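Local coordinates for hypothetical protein (Nostoc punctiforme, PDB 2INB) that is of unknown biochemical function but, as an XisH-family protein of the PDDEXK clan, probably takes part in site-specific recombination of nitrogen-fixation genes, at residues A57-E65 with T75-Y83. Sequence-based numbering, arbitrary orientation.
Sequences AVEVKSFLE and TALGQFINY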
loop_
_atom_site.group_PDB
_atom_site.type_symbol
_atom_site.label_atom_id
_atom_site.label_comp_id
_atom_site.label_asym_id
_atom_site.label_seq_id
_atom_site.Cartn_x
_atom_site.Cartn_y
_atom_site.Cartn_z
ATOM N N ALA A 57 1.067 17.861 -3.854
ATOM C CA ALA A 57 1.791 16.781 -4.512
ATOM C C ALA A 57 0.764 15.819 -5.047
ATOM O O ALA A 57 -0.260 15.616 -4.425
ATOM C CB ALA A 57 2.745 16.014 -3.522
ATOM N N VAL A 58 1.049 15.278 -6.226
ATOM C CA VAL A 58 0.078 14.403 -6.914
ATOM C C VAL A 58 0.714 13.088 -7.327
ATOM O O VAL A 58 1.669 13.073 -8.099
ATOM C CB VAL A 58 -0.581 15.106 -8.159
ATOM C CG1 VAL A 58 -1.672 14.155 -8.753
ATOM C CG2 VAL A 58 -1.181 16.471 -7.752
ATOM N N GLU A 59 0.151 11.994 -6.797
ATOM C CA GLU A 59 0.499 10.609 -7.159
ATOM C C GLU A 59 -0.414 10.199 -8.295
ATOM O O GLU A 59 -1.623 10.039 -8.080
ATOM C CB GLU A 59 0.264 9.725 -5.907
ATOM C CG GLU A 59 0.321 8.263 -6.184
ATOM C CD GLU A 59 -0.064 7.403 -4.996
ATOM O OE1 GLU A 59 -0.176 7.958 -3.879
ATOM O OE2 GLU A 59 -0.278 6.160 -5.232
ATOM N N VAL A 60 0.131 10.081 -9.498
ATOM C CA VAL A 60 -0.693 9.798 -10.695
ATOM C C VAL A 60 -0.797 8.320 -10.917
ATOM O O VAL A 60 0.223 7.637 -11.040
ATOM C CB VAL A 60 -0.127 10.464 -11.940
ATOM C CG1 VAL A 60 -1.038 10.118 -13.137
ATOM C CG2 VAL A 60 -0.056 11.987 -11.730
ATOM N N LYS A 61 -2.040 7.839 -11.039
ATOM C CA LYS A 61 -2.343 6.445 -11.412
ATOM C C LYS A 61 -3.303 6.437 -12.615
ATOM O O LYS A 61 -4.163 7.358 -12.767
ATOM C CB LYS A 61 -2.925 5.680 -10.220
ATOM C CG LYS A 61 -1.930 5.590 -9.057
ATOM C CD LYS A 61 -0.745 4.713 -9.441
ATOM C CE LYS A 61 0.218 4.489 -8.315
ATOM N NZ LYS A 61 1.310 3.522 -8.692
ATOM N N SER A 62 -3.084 5.491 -13.518
ATOM C CA SER A 62 -3.952 5.310 -14.658
ATOM C C SER A 62 -4.941 4.175 -14.430
ATOM O O SER A 62 -5.975 4.098 -15.102
ATOM C CB SER A 62 -3.115 4.973 -15.873
ATOM O OG SER A 62 -2.509 3.713 -15.666
ATOM N N PHE A 63 -4.589 3.278 -13.503
ATOM C CA PHE A 63 -5.333 2.048 -13.236
ATOM C C PHE A 63 -5.401 1.154 -14.478
ATOM O O PHE A 63 -6.366 0.421 -14.681
ATOM C CB PHE A 63 -6.689 2.331 -12.544
ATOM C CG PHE A 63 -6.561 2.511 -11.053
ATOM C CD1 PHE A 63 -6.100 3.710 -10.550
ATOM C CD2 PHE A 63 -6.814 1.449 -10.167
ATOM C CE1 PHE A 63 -5.913 3.904 -9.168
ATOM C CE2 PHE A 63 -6.636 1.623 -8.800
ATOM C CZ PHE A 63 -6.181 2.832 -8.303
ATOM N N LEU A 64 -4.339 1.228 -15.281
ATOM C CA LEU A 64 -4.015 0.251 -16.319
ATOM C C LEU A 64 -2.628 -0.386 -16.008
ATOM O O LEU A 64 -2.107 -1.169 -16.806
ATOM C CB LEU A 64 -3.960 0.954 -17.665
ATOM C CG LEU A 64 -5.254 1.649 -18.128
ATOM N N GLU A 65 -2.055 -0.057 -14.834
ATOM C CA GLU A 65 -0.657 -0.435 -14.466
ATOM C C GLU A 65 -0.455 -1.926 -14.254
ATOM O O GLU A 65 0.645 -2.475 -14.480
ATOM C CB GLU A 65 -0.216 0.240 -13.153
ATOM C CG GLU A 65 0.093 1.734 -13.261
ATOM C CD GLU A 65 -1.087 2.628 -12.930
ATOM O OE1 GLU A 65 -2.199 2.112 -12.629
ATOM O OE2 GLU A 65 -0.887 3.865 -12.988
ATOM N N THR A 75 -1.039 -1.168 -4.351
ATOM C CA THR A 75 0.211 -0.420 -4.506
ATOM C C THR A 75 -0.057 1.067 -4.414
ATOM O O THR A 75 0.696 1.795 -3.769
ATOM C CB THR A 75 0.867 -0.794 -5.840
ATOM O OG1 THR A 75 1.212 -2.197 -5.801
ATOM C CG2 THR A 75 2.093 0.088 -6.203
ATOM N N ALA A 76 -1.142 1.537 -5.034
ATOM C CA ALA A 76 -1.456 2.962 -4.992
ATOM C C ALA A 76 -1.679 3.456 -3.568
ATOM O O ALA A 76 -1.278 4.563 -3.195
ATOM C CB ALA A 76 -2.698 3.313 -5.864
ATOM N N LEU A 77 -2.374 2.645 -2.790
ATOM C CA LEU A 77 -2.688 2.984 -1.393
ATOM C C LEU A 77 -1.422 2.979 -0.541
ATOM O O LEU A 77 -1.192 3.872 0.270
ATOM C CB LEU A 77 -3.717 1.997 -0.848
ATOM C CG LEU A 77 -4.096 2.208 0.612
ATOM C CD1 LEU A 77 -4.770 3.633 0.781
ATOM C CD2 LEU A 77 -5.098 1.095 1.086
ATOM N N GLY A 78 -0.605 1.948 -0.684
ATOM C CA GLY A 78 0.655 1.882 0.108
ATOM C C GLY A 78 1.559 3.063 -0.219
ATOM O O GLY A 78 2.157 3.703 0.679
ATOM N N GLN A 79 1.724 3.341 -1.518
ATOM C CA GLN A 79 2.477 4.507 -1.938
ATOM C C GLN A 79 1.897 5.771 -1.344
ATOM O O GLN A 79 2.620 6.671 -0.858
ATOM C CB GLN A 79 2.492 4.595 -3.477
ATOM C CG GLN A 79 3.441 3.611 -4.113
ATOM C CD GLN A 79 3.388 3.574 -5.608
ATOM O OE1 GLN A 79 2.408 3.999 -6.207
ATOM N NE2 GLN A 79 4.378 2.909 -6.204
ATOM N N PHE A 80 0.577 5.888 -1.391
ATOM C CA PHE A 80 -0.063 7.098 -0.870
ATOM C C PHE A 80 0.302 7.308 0.615
ATOM O O PHE A 80 0.730 8.396 1.071
ATOM C CB PHE A 80 -1.590 7.065 -1.046
ATOM C CG PHE A 80 -2.241 8.319 -0.563
ATOM C CD1 PHE A 80 -2.414 9.429 -1.411
ATOM C CD2 PHE A 80 -2.703 8.445 0.744
ATOM C CE1 PHE A 80 -2.988 10.587 -0.952
ATOM C CE2 PHE A 80 -3.278 9.645 1.194
ATOM C CZ PHE A 80 -3.419 10.711 0.347
ATOM N N ILE A 81 0.178 6.227 1.384
ATOM C CA ILE A 81 0.419 6.306 2.834
ATOM C C ILE A 81 1.881 6.682 3.100
ATOM O O ILE A 81 2.221 7.531 3.971
ATOM C CB ILE A 81 -0.031 4.985 3.514
ATOM C CG1 ILE A 81 -1.568 4.936 3.511
ATOM C CG2 ILE A 81 0.515 4.855 4.976
ATOM C CD1 ILE A 81 -2.132 3.597 3.837
ATOM N N ASN A 82 2.778 6.010 2.373
ATOM C CA ASN A 82 4.200 6.259 2.612
ATOM C C ASN A 82 4.631 7.643 2.138
ATOM O O ASN A 82 5.376 8.335 2.866
ATOM C CB ASN A 82 5.028 5.161 1.972
ATOM C CG ASN A 82 5.016 3.881 2.761
ATOM O OD1 ASN A 82 4.863 3.890 3.977
ATOM N ND2 ASN A 82 5.231 2.756 2.057
ATOM N N TYR A 83 4.172 8.059 0.946
ATOM C CA TYR A 83 4.530 9.387 0.490
ATOM C C TYR A 83 3.952 10.446 1.437
ATOM O O TYR A 83 4.589 11.461 1.688
ATOM C CB TYR A 83 4.062 9.640 -0.953
ATOM C CG TYR A 83 4.687 8.756 -2.015
ATOM C CD1 TYR A 83 5.984 8.306 -1.908
ATOM C CD2 TYR A 83 3.957 8.447 -3.174
ATOM C CE1 TYR A 83 6.557 7.485 -2.900
ATOM C CE2 TYR A 83 4.520 7.625 -4.173
ATOM C CZ TYR A 83 5.821 7.180 -4.026
ATOM O OH TYR A 83 6.399 6.378 -5.007
#
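Lys61 reaches helix 69-88 at Ala76 and Gln79. The bond to CB already points toward the helix. Lys61 CG packs on Ala76 CB at 4.0 Å, after which a bend at chi2 (-67°) carries the chain alongside that methyl: CD and CE follow CG past it, and CE lies 4.0 Å from the same Ala76 CB. Beyond the bend the chain runs extended to Gln79, where Lys61 NZ donates a 2.8 Å hydrogen bond to Gln79 OE1; the C=O...N angle of 134° and a modest tilt from the carbonyl plane indicate an approach well off the carbonyl axis. The same ammonium also forms a salt bridge with Glu72, so two oxygens grip it. A methionine in place of Lys61 would probably keep some packing on Ala76 but leave Gln79 OE1 and the Glu72 carboxylate without their charged mate.

Two residues back, Glu59 also extends toward the helix, its carboxylate lying against one helical turn. Glu59 OE1 sits 3.3 Å from Phe80 CB, at the ring's edge and near its plane. Its other oxygen, OE2, comes within 2.8 Å of Ala76 O and is 3.6 Å from Gln79 CB. Beyond the strand, Phe63 reaches back to place its CZ 4.3 Å from Ala76 CB.

The axes of strand 57-60 and helix 75-83 run nearly antiparallel (162°), 10.0 Å apart, as expected where a helix returns across a sheet. Strand 54-60, helix 69-88 and parallel strand 94-101 thus form a beta-alpha-beta crossover, whose helix also meets the second subunit. The Glu-Val-Lys sequence at the strand's end matches the (D/E)xK signature of the PDDEXK nuclease-like fold, consistent with Glu59 and Lys61 occupying the position of the active site in that fold.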